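PDB 3H7O: group 3 allergen SMIPP-S Yv6023A04 from Sarcoptes scabiei type hominis, which is an inactivated paralogue of serine proteases that keeps the chymotrypsin-like fold of the S1 family but probably lacks its endopeptidase activity. Local coordinates for residues Val15-Tyr20 / Thr52-Tyr57; Phe37-His43 / Asn88-Glu94; Ala42-Phe46 / Leu78-Gln83; Tyr159-Leu164 / Phe200-Pro204. The protein carries 3 engineered substitutions. Residues are numbered along the deposited sequence.

Contact 1: residues Val15-Tyr20 / Thr52-Tyr57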
loop_
_atom_site.group_PDB
_atom_site.type_symbol
_atom_site.label_atom_id
_atom_site.label_comp_id
_atom_site.label_asym_id
_atom_site.label_seq_id
_atom_site.Cartn_x
_atom_site.Cartn_y
_atom_site.Cartn_z
ATOM N N VAL A 15 0.873 -3.423 -6.862
ATOM C CA VAL A 15 2.217 -3.252 -7.411
ATOM C C VAL A 15 3.243 -3.267 -6.285
ATOM O O VAL A 15 2.888 -3.148 -5.109
ATOM C CB VAL A 15 2.374 -1.940 -8.253
ATOM C CG1 VAL A 15 1.333 -1.864 -9.353
ATOM C CG2 VAL A 15 2.313 -0.699 -7.376
ATOM N N ALA A 16 4.508 -3.439 -6.658
ATOM C CA ALA A 16 5.627 -3.194 -5.764
ATOM C C ALA A 16 6.284 -1.876 -6.149
ATOM O O ALA A 16 6.553 -1.624 -7.336
ATOM C CB ALA A 16 6.640 -4.336 -5.841
ATOM N N VAL A 17 6.533 -1.038 -5.144
ATOM C CA VAL A 17 7.276 0.202 -5.323
ATOM C C VAL A 17 8.713 -0.023 -4.849
ATOM O O VAL A 17 8.957 -0.250 -3.661
ATOM C CB VAL A 17 6.617 1.381 -4.557
ATOM C CG1 VAL A 17 7.449 2.666 -4.708
ATOM C CG2 VAL A 17 5.175 1.604 -5.045
ATOM N N ARG A 18 9.653 0.023 -5.790
ATOM C CA ARG A 18 11.066 -0.201 -5.497
ATOM C C ARG A 18 11.807 1.116 -5.316
ATOM O O ARG A 18 11.739 2.002 -6.176
ATOM C CB ARG A 18 11.729 -0.997 -6.622
ATOM C CG ARG A 18 11.071 -2.328 -6.943
ATOM C CD ARG A 18 11.901 -3.101 -7.965
ATOM N NE ARG A 18 11.660 -4.537 -7.886
ATOM C CZ ARG A 18 12.219 -5.346 -6.988
ATOM N NH1 ARG A 18 13.064 -4.869 -6.077
ATOM N NH2 ARG A 18 11.932 -6.643 -7.004
ATOM N N THR A 19 12.518 1.235 -4.199
ATOM C CA THR A 19 13.356 2.406 -3.919
ATOM C C THR A 19 14.765 1.963 -3.544
ATOM O O THR A 19 14.989 0.785 -3.266
ATOM C CB THR A 19 12.766 3.266 -2.783
ATOM O OG1 THR A 19 12.543 2.445 -1.630
ATOM C CG2 THR A 19 11.447 3.906 -3.222
ATOM N N TYR A 20 15.710 2.901 -3.528
ATOM C CA TYR A 20 17.118 2.575 -3.270
ATOM C C TYR A 20 17.775 3.468 -2.213
ATOM O O TYR A 20 18.794 4.101 -2.491
ATOM C CB TYR A 20 17.928 2.603 -4.579
ATOM C CG TYR A 20 17.377 1.695 -5.657
ATOM C CD1 TYR A 20 17.832 0.384 -5.792
ATOM C CD2 TYR A 20 16.392 2.145 -6.536
ATOM C CE1 TYR A 20 17.324 -0.453 -6.779
ATOM C CE2 TYR A 20 15.874 1.317 -7.518
ATOM C CZ TYR A 20 16.346 0.022 -7.637
ATOM O OH TYR A 20 15.829 -0.797 -8.610
ATOM N N THR A 52 14.683 7.657 -9.333
ATOM C CA THR A 52 15.260 6.419 -8.810
ATOM C C THR A 52 14.205 5.338 -8.574
ATOM O O THR A 52 14.543 4.166 -8.409
ATOM C CB THR A 52 16.045 6.640 -7.491
ATOM O OG1 THR A 52 15.136 6.964 -6.428
ATOM C CG2 THR A 52 17.068 7.738 -7.650
ATOM N N ILE A 53 12.935 5.735 -8.568
ATOM C CA ILE A 53 11.841 4.833 -8.192
ATOM C C ILE A 53 11.398 3.948 -9.358
ATOM O O ILE A 53 11.335 4.403 -10.497
ATOM C CB ILE A 53 10.636 5.623 -7.610
ATOM C CG1 ILE A 53 11.103 6.548 -6.475
ATOM C CG2 ILE A 53 9.522 4.667 -7.136
ATOM C CD1 ILE A 53 10.073 7.595 -6.026
ATOM N N VAL A 54 11.115 2.676 -9.061
ATOM C CA VAL A 54 10.612 1.727 -10.062
ATOM C C VAL A 54 9.300 1.095 -9.598
ATOM O O VAL A 54 9.169 0.677 -8.440
ATOM C CB VAL A 54 11.656 0.608 -10.395
ATOM C CG1 VAL A 54 11.122 -0.351 -11.445
ATOM C CG2 VAL A 54 12.965 1.215 -10.876
ATOM N N ILE A 55 8.333 1.033 -10.509
ATOM C CA ILE A 55 7.071 0.349 -10.252
ATOM C C ILE A 55 7.095 -1.021 -10.917
ATOM O O ILE A 55 7.184 -1.114 -12.142
ATOM C CB ILE A 55 5.846 1.143 -10.803
ATOM C CG1 ILE A 55 5.806 2.578 -10.256
ATOM C CG2 ILE A 55 4.526 0.378 -10.542
ATOM C CD1 ILE A 55 5.696 2.688 -8.747
ATOM N N GLN A 56 7.014 -2.072 -10.104
ATOM C CA GLN A 56 6.910 -3.437 -10.605
ATOM C C GLN A 56 5.453 -3.884 -10.517
ATOM O O GLN A 56 4.825 -3.800 -9.453
ATOM C CB GLN A 56 7.825 -4.391 -9.825
ATOM C CG GLN A 56 7.841 -5.832 -10.373
ATOM C CD GLN A 56 8.938 -6.708 -9.776
ATOM O OE1 GLN A 56 9.700 -6.284 -8.904
ATOM N NE2 GLN A 56 9.024 -7.945 -10.257
ATOM N N TYR A 57 4.925 -4.360 -11.638
ATOM C CA TYR A 57 3.513 -4.722 -11.725
ATOM C C TYR A 57 3.296 -6.024 -12.490
ATOM O O TYR A 57 4.228 -6.552 -13.098
ATOM C CB TYR A 57 2.671 -3.557 -12.283
ATOM C CG TYR A 57 3.024 -3.036 -13.670
ATOM C CD1 TYR A 57 2.110 -3.146 -14.723
ATOM C CD2 TYR A 57 4.238 -2.391 -13.921
ATOM C CE1 TYR A 57 2.405 -2.653 -16.000
ATOM C CE2 TYR A 57 4.545 -1.897 -15.198
ATOM C CZ TYR A 57 3.622 -2.030 -16.229
ATOM O OH TYR A 57 3.915 -1.542 -17.488
HETATM O O HOH W 1 15.026 5.533 -4.105
#
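Four backbone hydrogen bonds join the antiparallel strands here: Ala-16 N to Gln-56 O and Gln-56 N to Ala-16 O, both 2.8 Å, then Arg-18 N to Val-54 O (2.8 Å) and Val-54 N to Arg-18 O (3.0 Å). These bonds shut the N-terminal six-stranded barrel, since 14-19 and 54-57 are the two ends of its strand order. Beyond the strands, a water accepts from Tyr-20 N (2.8 Å) and donates to Thr-52 OG1 (2.7 Å), whose hydroxyl also hydrogen-bonds Lys-49 O. Apolar contacts lie on the face of Val-17 and Ile-55: Val-17 CG2 meets Ile-55 CD1 at 3.9 Å and Val-17 CG1 meets Ile-53 CG2 at 3.8 Å, with Leu-93 packed against all three residues. On the other face, Arg-18 gives Gln-56 OE1 two bonds, from NE (2.8 Å) and NH2 (3.0 Å), while Gln-56 NE2 bonds Leu-62 O and Pro-66 O. Aliphatic inside the barrel, the contact is mixed outside, where the Arg-18 to Gln-56 pair lies beside Ala-16 and Val-54.

Contact 2: residues Phe37-His43 / Asn88-Glu94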
loop_
_atom_site.group_PDB
_atom_site.type_symbol
_atom_site.label_atom_id
_atom_site.label_comp_id
_atom_site.label_asym_id
_atom_site.label_seq_id
_atom_site.Cartn_x
_atom_site.Cartn_y
_atom_site.Cartn_z
ATOM N N PHE A 37 -0.770 6.959 -12.577
ATOM C CA PHE A 37 -0.600 7.193 -11.140
ATOM C C PHE A 37 -0.674 5.939 -10.275
ATOM O O PHE A 37 -1.517 5.063 -10.488
ATOM C CB PHE A 37 -1.627 8.218 -10.630
ATOM C CG PHE A 37 -1.518 9.576 -11.278
ATOM C CD1 PHE A 37 -0.568 10.499 -10.843
ATOM C CD2 PHE A 37 -2.381 9.938 -12.309
ATOM C CE1 PHE A 37 -0.471 11.754 -11.435
ATOM C CE2 PHE A 37 -2.292 11.192 -12.910
ATOM C CZ PHE A 37 -1.333 12.102 -12.472
ATOM N N VAL A 38 0.216 5.875 -9.287
ATOM C CA VAL A 38 0.212 4.809 -8.288
ATOM C C VAL A 38 0.116 5.394 -6.879
ATOM O O VAL A 38 0.812 6.359 -6.553
ATOM C CB VAL A 38 1.470 3.901 -8.406
ATOM C CG1 VAL A 38 1.643 3.020 -7.155
ATOM C CG2 VAL A 38 1.386 3.032 -9.659
ATOM N N LEU A 39 -0.742 4.797 -6.053
ATOM C CA LEU A 39 -0.918 5.208 -4.660
ATOM C C LEU A 39 -0.100 4.313 -3.733
ATOM O O LEU A 39 -0.198 3.085 -3.800
ATOM C CB LEU A 39 -2.401 5.157 -4.268
ATOM C CG LEU A 39 -2.839 5.810 -2.948
ATOM C CD1 LEU A 39 -2.725 7.325 -3.024
ATOM C CD2 LEU A 39 -4.264 5.410 -2.608
ATOM N N THR A 40 0.699 4.931 -2.865
ATOM C CA THR A 40 1.552 4.185 -1.940
ATOM C C THR A 40 1.628 4.874 -0.571
ATOM O O THR A 40 0.889 5.830 -0.306
ATOM C CB THR A 40 2.971 3.928 -2.553
ATOM O OG1 THR A 40 3.702 3.005 -1.738
ATOM C CG2 THR A 40 3.771 5.227 -2.718
ATOM N N ALA A 41 2.500 4.375 0.300
ATOM C CA ALA A 41 2.741 5.012 1.586
ATOM C C ALA A 41 3.804 6.095 1.418
ATOM O O ALA A 41 4.780 5.902 0.691
ATOM C CB ALA A 41 3.174 3.979 2.616
ATOM N N ALA A 42 3.612 7.229 2.083
ATOM C CA ALA A 42 4.550 8.345 1.980
ATOM C C ALA A 42 5.946 8.050 2.540
ATOM O O ALA A 42 6.943 8.524 1.987
ATOM C CB ALA A 42 3.969 9.600 2.621
ATOM N N HIS A 43 6.034 7.272 3.620
ATOM C CA HIS A 43 7.337 7.097 4.277
ATOM C C HIS A 43 8.376 6.357 3.421
ATOM O O HIS A 43 9.576 6.529 3.614
ATOM C CB HIS A 43 7.217 6.533 5.707
ATOM C CG HIS A 43 6.856 5.083 5.783
ATOM N ND1 HIS A 43 7.773 4.073 5.579
ATOM C CD2 HIS A 43 5.688 4.471 6.093
ATOM C CE1 HIS A 43 7.179 2.904 5.740
ATOM N NE2 HIS A 43 5.916 3.117 6.056
ATOM N N ASN A 88 -0.560 11.278 7.842
ATOM C CA ASN A 88 -0.738 11.437 6.387
ATOM C C ASN A 88 0.277 10.614 5.590
ATOM O O ASN A 88 0.963 11.131 4.706
ATOM C CB ASN A 88 -0.678 12.916 5.977
ATOM C CG ASN A 88 -1.696 13.768 6.710
ATOM O OD1 ASN A 88 -2.857 13.387 6.844
ATOM N ND2 ASN A 88 -1.261 14.925 7.195
ATOM N N ASP A 89 0.361 9.330 5.918
ATOM C CA ASP A 89 1.333 8.427 5.318
ATOM C C ASP A 89 0.798 7.864 4.004
ATOM O O ASP A 89 0.546 6.662 3.869
ATOM C CB ASP A 89 1.676 7.307 6.298
ATOM C CG ASP A 89 2.975 6.605 5.955
ATOM O OD1 ASP A 89 3.622 6.966 4.946
ATOM O OD2 ASP A 89 3.346 5.687 6.710
ATOM N N ILE A 90 0.646 8.760 3.035
ATOM C CA ILE A 90 0.056 8.443 1.747
ATOM C C ILE A 90 0.735 9.303 0.667
ATOM O O ILE A 90 1.074 10.465 0.909
ATOM C CB ILE A 90 -1.485 8.652 1.792
ATOM C CG1 ILE A 90 -2.162 8.053 0.555
ATOM C CG2 ILE A 90 -1.845 10.141 2.030
ATOM C CD1 ILE A 90 -3.678 7.974 0.660
ATOM N N ALA A 91 0.964 8.718 -0.503
ATOM C CA ALA A 91 1.660 9.414 -1.581
ATOM C C ALA A 91 1.196 8.926 -2.936
ATOM O O ALA A 91 0.847 7.753 -3.099
ATOM C CB ALA A 91 3.170 9.228 -1.449
ATOM N N ILE A 92 1.201 9.833 -3.907
ATOM C CA ILE A 92 0.901 9.481 -5.288
ATOM C C ILE A 92 2.168 9.602 -6.124
ATOM O O ILE A 92 2.851 10.628 -6.090
ATOM C CB ILE A 92 -0.234 10.352 -5.871
ATOM C CG1 ILE A 92 -1.527 10.117 -5.081
ATOM C CG2 ILE A 92 -0.455 10.026 -7.356
ATOM C CD1 ILE A 92 -2.628 11.136 -5.346
ATOM N N LEU A 93 2.491 8.533 -6.845
ATOM C CA LEU A 93 3.618 8.543 -7.764
ATOM C C LEU A 93 3.113 8.808 -9.175
ATOM O O LEU A 93 2.218 8.113 -9.651
ATOM C CB LEU A 93 4.376 7.209 -7.705
ATOM C CG LEU A 93 4.833 6.713 -6.324
ATOM C CD1 LEU A 93 5.539 5.372 -6.442
ATOM C CD2 LEU A 93 5.729 7.725 -5.619
ATOM N N GLU A 94 3.680 9.819 -9.828
ATOM C CA GLU A 94 3.338 10.134 -11.218
ATOM C C GLU A 94 4.347 9.533 -12.189
ATOM O O GLU A 94 5.552 9.550 -11.933
ATOM C CB GLU A 94 3.247 11.646 -11.429
ATOM C CG GLU A 94 2.883 12.050 -12.856
ATOM C CD GLU A 94 2.720 13.542 -13.029
ATOM O OE1 GLU A 94 2.932 14.292 -12.054
ATOM O OE2 GLU A 94 2.377 13.968 -14.151
#
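What stands out is that this strand pair ends in a carboxylate held against a backbone amide: Asp-89 OD1 accepts from His-43 N at 2.8 Å, just past the last ladder bonds. This is the N-terminal barrel of the chymotrypsin fold, and by the family's sequence motifs His-43 and Asp-89 stand at the histidine and aspartate positions of the catalytic triad; His-43 also touches Ala-183, at the position where active relatives have the triad serine. Strands 37-40 and 91-94 run antiparallel, at 153° between their directions. Their hydrogen-bonded pairs are Val-38 with Leu-93 (Leu-93 N to Val-38 O 2.8 Å, Val-38 N to Leu-93 O 3.0 Å) and Thr-40 with Ala-91 (Thr-40 N to Ala-91 O 2.8 Å, Ala-91 N to Thr-40 O 2.9 Å). The chain enters this ladder through an inverse gamma turn centred on Asp-89. Thr-40, Ala-91 and Leu-93 turn to Val-45 in the barrel interior. Phe-37, Leu-39 and Ile-92 take the other face, where Ile-90, Ile-92 and Phe-37 pack on helix 218-225. There Leu-39 CD1 bridges its neighbours, lying 3.7 Å from Ile-90 CG1 and 3.7 Å from Ile-92 CG1, and the CD1 atom of the Phe-37 ring approaches Ile-92 CG2 to 3.5 Å.

Contact 3: residues Ala42-Phe46 / Leu78-Gln83. Engineered in segment 78-83: Gln-83 (natural residue Asn).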
loop_
_atom_site.group_PDB
_atom_site.type_symbol
_atom_site.label_atom_id
_atom_site.label_comp_id
_atom_site.label_asym_id
_atom_site.label_seq_id
_atom_site.Cartn_x
_atom_site.Cartn_y
_atom_site.Cartn_z
ATOM N N ALA A 42 3.612 7.229 2.083
ATOM C CA ALA A 42 4.550 8.345 1.980
ATOM C C ALA A 42 5.946 8.050 2.540
ATOM O O ALA A 42 6.943 8.524 1.987
ATOM C CB ALA A 42 3.969 9.600 2.621
ATOM N N HIS A 43 6.034 7.272 3.620
ATOM C CA HIS A 43 7.337 7.097 4.277
ATOM C C HIS A 43 8.376 6.357 3.421
ATOM O O HIS A 43 9.576 6.529 3.614
ATOM C CB HIS A 43 7.217 6.533 5.707
ATOM C CG HIS A 43 6.856 5.083 5.783
ATOM N ND1 HIS A 43 7.773 4.073 5.579
ATOM C CD2 HIS A 43 5.688 4.471 6.093
ATOM C CE1 HIS A 43 7.179 2.904 5.740
ATOM N NE2 HIS A 43 5.916 3.117 6.056
ATOM N N CYS A 44 7.893 5.569 2.461
ATOM C CA CYS A 44 8.745 4.850 1.513
ATOM C C CYS A 44 9.391 5.766 0.466
ATOM O O CYS A 44 10.486 5.476 -0.028
ATOM C CB CYS A 44 7.935 3.764 0.790
ATOM S SG CYS A 44 7.067 2.577 1.860
ATOM N N VAL A 45 8.723 6.872 0.135
ATOM C CA VAL A 45 9.093 7.666 -1.043
ATOM C C VAL A 45 9.322 9.167 -0.817
ATOM O O VAL A 45 9.882 9.839 -1.684
ATOM C CB VAL A 45 8.064 7.477 -2.210
ATOM C CG1 VAL A 45 8.009 6.020 -2.658
ATOM C CG2 VAL A 45 6.667 7.978 -1.811
ATOM N N PHE A 46 8.905 9.687 0.337
ATOM C CA PHE A 46 8.894 11.140 0.570
ATOM C C PHE A 46 10.243 11.831 0.359
ATOM O O PHE A 46 10.286 12.987 -0.059
ATOM C CB PHE A 46 8.318 11.479 1.954
ATOM C CG PHE A 46 9.298 11.329 3.082
ATOM C CD1 PHE A 46 9.894 12.449 3.653
ATOM C CD2 PHE A 46 9.617 10.067 3.581
ATOM C CE1 PHE A 46 10.801 12.318 4.702
ATOM C CE2 PHE A 46 10.523 9.923 4.627
ATOM C CZ PHE A 46 11.117 11.049 5.188
ATOM N N LEU A 78 2.760 14.520 -2.114
ATOM C CA LEU A 78 2.498 14.301 -0.693
ATOM C C LEU A 78 1.369 15.213 -0.208
ATOM O O LEU A 78 1.092 16.252 -0.816
ATOM C CB LEU A 78 3.771 14.549 0.132
ATOM C CG LEU A 78 5.050 13.786 -0.244
ATOM C CD1 LEU A 78 6.257 14.361 0.486
ATOM C CD2 LEU A 78 4.924 12.286 0.019
ATOM N N SER A 79 0.713 14.813 0.880
ATOM C CA SER A 79 -0.346 15.619 1.484
ATOM C C SER A 79 -0.040 15.880 2.957
ATOM O O SER A 79 -0.577 15.208 3.842
ATOM C CB SER A 79 -1.711 14.937 1.323
ATOM O OG SER A 79 -2.746 15.738 1.872
ATOM N N PHE A 80 0.835 16.856 3.200
ATOM C CA PHE A 80 1.247 17.241 4.554
ATOM C C PHE A 80 1.787 16.050 5.350
ATOM O O PHE A 80 1.417 15.849 6.512
ATOM C CB PHE A 80 0.092 17.917 5.321
ATOM C CG PHE A 80 -0.487 19.125 4.628
ATOM C CD1 PHE A 80 -0.043 20.407 4.947
ATOM C CD2 PHE A 80 -1.495 18.983 3.671
ATOM C CE1 PHE A 80 -0.582 21.531 4.316
ATOM C CE2 PHE A 80 -2.041 20.097 3.033
ATOM C CZ PHE A 80 -1.583 21.376 3.356
ATOM N N TYR A 81 2.655 15.257 4.720
ATOM C CA TYR A 81 3.275 14.123 5.399
ATOM C C TYR A 81 4.144 14.596 6.557
ATOM O O TYR A 81 4.950 15.511 6.406
ATOM C CB TYR A 81 4.103 13.261 4.437
ATOM C CG TYR A 81 4.874 12.171 5.147
ATOM C CD1 TYR A 81 4.208 11.138 5.809
ATOM C CD2 TYR A 81 6.268 12.180 5.178
ATOM C CE1 TYR A 81 4.907 10.141 6.471
ATOM C CE2 TYR A 81 6.976 11.183 5.839
ATOM C CZ TYR A 81 6.284 10.168 6.479
ATOM O OH TYR A 81 6.968 9.177 7.138
ATOM N N ARG A 82 3.969 13.962 7.711
ATOM C CA ARG A 82 4.706 14.325 8.913
ATOM C C ARG A 82 5.668 13.206 9.292
ATOM O O ARG A 82 5.254 12.142 9.743
ATOM C CB ARG A 82 3.742 14.640 10.063
ATOM C CG ARG A 82 2.630 15.638 9.706
ATOM C CD ARG A 82 3.189 17.014 9.364
ATOM N NE ARG A 82 3.811 17.654 10.521
ATOM C CZ ARG A 82 4.773 18.572 10.451
ATOM N NH1 ARG A 82 5.248 18.963 9.275
ATOM N NH2 ARG A 82 5.269 19.094 11.566
ATOM N N GLN A 83 6.956 13.470 9.095
ATOM C CA GLN A 83 8.034 12.506 9.319
ATOM C C GLN A 83 8.030 11.859 10.710
ATOM O O GLN A 83 8.152 10.638 10.830
ATOM C CB GLN A 83 9.374 13.210 9.085
ATOM C CG GLN A 83 10.536 12.304 8.732
ATOM C CD GLN A 83 11.786 13.089 8.377
ATOM O OE1 GLN A 83 11.737 14.304 8.170
ATOM N NE2 GLN A 83 12.916 12.397 8.302
#
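Residues 42-46 wind into a short helical turn, with Ala-42 O taking both Phe-46 N (2.8 Å) and Val-45 N (3.1 Å), whereas 78-83 is an irregular run leaving strand 68-78, kinked at Phe-80, whose phi is positive. The backbones stay well apart: the CA atoms of Ala-42 and Tyr-81 are 6.8 Å from each other, and no hydrogen bond crosses. Side chains fill the space between. Ala-42 CB sits over the Tyr-81 ring in a CH-pi contact, 3.9 Å from the centroid and 26° off the normal, and also meets Leu-78 CD2 at 3.9 Å. Phe-46 reaches further out; its CB touches Leu-78 CD1 at 3.8 Å and its ring lies obliquely by that of Tyr-81, centroids 4.9 Å apart and planes at 53°. The engineered Gln-83 brings CG to 3.8 Å from Phe-46 CZ. Inside the turn, Cys-44 is tied to strand 26-32 by its disulfide with Cys-28. A helical turn carrying the histidine of the triad position, backed by such a disulfide and flanked by the loop that leads to the aspartate, is characteristic of the active-site region of the chymotrypsin fold.

Contact 4: residues Tyr159-Leu164 / Phe200-Pro204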
loop_
_atom_site.group_PDB
_atom_site.type_symbol
_atom_site.label_atom_id
_atom_site.label_comp_id
_atom_site.label_asym_id
_atom_site.label_seq_id
_atom_site.Cartn_x
_atom_site.Cartn_y
_atom_site.Cartn_z
ATOM N N TYR A 159 -2.163 0.952 20.649
ATOM C CA TYR A 159 -0.954 1.594 20.134
ATOM C C TYR A 159 -0.298 2.540 21.139
ATOM O O TYR A 159 0.829 2.994 20.925
ATOM C CB TYR A 159 -1.237 2.297 18.804
ATOM C CG TYR A 159 -1.011 1.398 17.613
ATOM C CD1 TYR A 159 -1.959 0.441 17.239
ATOM C CD2 TYR A 159 0.163 1.491 16.866
ATOM C CE1 TYR A 159 -1.743 -0.400 16.142
ATOM C CE2 TYR A 159 0.385 0.665 15.767
ATOM C CZ TYR A 159 -0.565 -0.278 15.410
ATOM O OH TYR A 159 -0.332 -1.091 14.315
ATOM N N GLY A 160 -1.007 2.820 22.232
ATOM C CA GLY A 160 -0.466 3.568 23.368
ATOM C C GLY A 160 0.094 4.937 23.020
ATOM O O GLY A 160 -0.642 5.803 22.556
ATOM N N PRO A 161 1.407 5.136 23.238
ATOM C CA PRO A 161 2.051 6.433 23.002
ATOM C C PRO A 161 2.247 6.781 21.524
ATOM O O PRO A 161 2.651 7.901 21.216
ATOM C CB PRO A 161 3.411 6.276 23.690
ATOM C CG PRO A 161 3.689 4.818 23.634
ATOM C CD PRO A 161 2.352 4.148 23.794
ATOM N N ILE A 162 1.976 5.829 20.630
ATOM C CA ILE A 162 2.098 6.046 19.188
ATOM C C ILE A 162 0.860 6.770 18.659
ATOM O O ILE A 162 -0.260 6.253 18.741
ATOM C CB ILE A 162 2.321 4.715 18.413
ATOM C CG1 ILE A 162 3.704 4.131 18.739
ATOM C CG2 ILE A 162 2.149 4.921 16.900
ATOM C CD1 ILE A 162 3.956 2.735 18.178
ATOM N N PHE A 163 1.070 7.968 18.117
ATOM C CA PHE A 163 -0.034 8.757 17.579
ATOM C C PHE A 163 -0.612 8.133 16.315
ATOM O O PHE A 163 0.120 7.792 15.378
ATOM C CB PHE A 163 0.381 10.211 17.303
ATOM C CG PHE A 163 -0.698 11.030 16.640
ATOM C CD1 PHE A 163 -1.707 11.618 17.398
ATOM C CD2 PHE A 163 -0.714 11.199 15.259
ATOM C CE1 PHE A 163 -2.717 12.368 16.791
ATOM C CE2 PHE A 163 -1.721 11.947 14.641
ATOM C CZ PHE A 163 -2.723 12.530 15.414
ATOM N N LEU A 164 -1.934 7.997 16.302
ATOM C CA LEU A 164 -2.665 7.622 15.095
ATOM C C LEU A 164 -3.664 8.722 14.779
ATOM O O LEU A 164 -4.407 9.155 15.653
ATOM C CB LEU A 164 -3.405 6.297 15.286
ATOM C CG LEU A 164 -2.602 5.018 15.542
ATOM C CD1 LEU A 164 -3.561 3.875 15.799
ATOM C CD2 LEU A 164 -1.700 4.697 14.367
ATOM N N PHE A 200 4.062 0.699 11.556
ATOM C CA PHE A 200 4.767 1.305 12.677
ATOM C C PHE A 200 5.720 0.282 13.296
ATOM O O PHE A 200 5.278 -0.636 13.987
ATOM C CB PHE A 200 3.772 1.819 13.722
ATOM C CG PHE A 200 2.945 2.976 13.249
ATOM C CD1 PHE A 200 3.346 4.285 13.506
ATOM C CD2 PHE A 200 1.767 2.761 12.534
ATOM C CE1 PHE A 200 2.584 5.362 13.064
ATOM C CE2 PHE A 200 1.003 3.829 12.085
ATOM C CZ PHE A 200 1.412 5.133 12.352
ATOM N N PRO A 201 7.032 0.433 13.035
ATOM C CA PRO A 201 8.053 -0.501 13.530
ATOM C C PRO A 201 8.061 -0.673 15.054
ATOM O O PRO A 201 8.402 -1.749 15.549
ATOM C CB PRO A 201 9.373 0.130 13.057
ATOM C CG PRO A 201 9.030 1.547 12.692
ATOM C CD PRO A 201 7.626 1.487 12.195
ATOM N N LYS A 202 7.681 0.373 15.784
ATOM C CA LYS A 202 7.729 0.342 17.247
ATOM C C LYS A 202 6.413 -0.093 17.899
ATOM O O LYS A 202 6.264 -0.009 19.119
ATOM C CB LYS A 202 8.191 1.699 17.793
ATOM C CG LYS A 202 9.651 1.998 17.496
ATOM C CD LYS A 202 10.031 3.425 17.859
ATOM C CE LYS A 202 11.464 3.736 17.430
ATOM N NZ LYS A 202 11.658 3.635 15.949
ATOM N N ARG A 203 5.475 -0.576 17.086
ATOM C CA ARG A 203 4.159 -0.998 17.571
ATOM C C ARG A 203 4.250 -2.119 18.611
ATOM O O ARG A 203 5.209 -2.899 18.602
ATOM C CB ARG A 203 3.266 -1.419 16.403
ATOM C CG ARG A 203 3.552 -2.803 15.848
ATOM C CD ARG A 203 2.792 -3.012 14.565
ATOM N NE ARG A 203 2.494 -4.419 14.321
ATOM C CZ ARG A 203 2.043 -4.897 13.165
ATOM N NH1 ARG A 203 1.849 -4.085 12.132
ATOM N NH2 ARG A 203 1.795 -6.191 13.042
ATOM N N PRO A 204 3.257 -2.201 19.517
ATOM C CA PRO A 204 3.325 -3.223 20.552
ATOM C C PRO A 204 3.016 -4.603 19.993
ATOM O O PRO A 204 2.388 -4.724 18.944
ATOM C CB PRO A 204 2.228 -2.807 21.543
ATOM C CG PRO A 204 1.805 -1.443 21.134
ATOM C CD PRO A 204 2.061 -1.358 19.673
HETATM O O HOH W 2 1.610 -0.931 12.261
#
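Two surface loops of the C-terminal half of the chymotrypsin fold meet here. Residues 159-164 follow helix 152-159; the loop 200-204 comes after strand 192-197 and probably corresponds to a rim of the primary specificity pocket of active relatives. Each contains a beta turn, type II' from Tyr-159 to Ile-162, with Gly-160 at positive phi, and type I from Phe-200 to Arg-203. Phe-200, in an m rotamer, turns one face of its ring to the other loop, and Tyr-159, Ile-162 and Leu-164 all pack on that face. Tyr-159, its chi1 drawn out to -90°, presents the ring edge to it in an offset edge-to-face pair, centroids 5.9 Å apart and planes at 73°. Ile-162 and Leu-164 are both mt: Ile-162 CG2 is 3.7 Å from Phe-200 CD1, and Leu-164 CD2 is 3.6 Å from Phe-200 CE2. The extended chi2 of Ile-162 also carries its CD1 to 3.8 Å from Arg-203 CA. Pro-204 CD lies over one face of the Tyr-159 ring. The p rotamer of Arg-203 sends its guanidinium to a salt bridge with Glu-209, while the Tyr-159 hydroxyl bonds Pro-208 O. One water joins these two polar side chains to the backbone, donating to Tyr-159 OH (2.8 Å) and accepting from Phe-200 N (3.0 Å) and Arg-203 NH1 (3.2 Å).

From the N terminus, contact 1 closes the first loop, bringing 52-57 back to 15-20. Contact 2 opens inside that loop and ends beyond it, so the two cross; their side chains meet in the barrel, Ile-55 CD1 lying 3.5 Å from Leu-93 CD1. Contact 3 shares Ala-42 and His-43 with contact 2, and its loop, closed at 78-83, nests within that of contact 2 while also crossing contact 1, with Val-45 packing on Val-17. Contact 4 follows in series, wholly in the C-terminal half. Its nearest atoms are about 6 Å from contacts 2 and 3, although Met-86 touches both Phe-200 and Tyr-81.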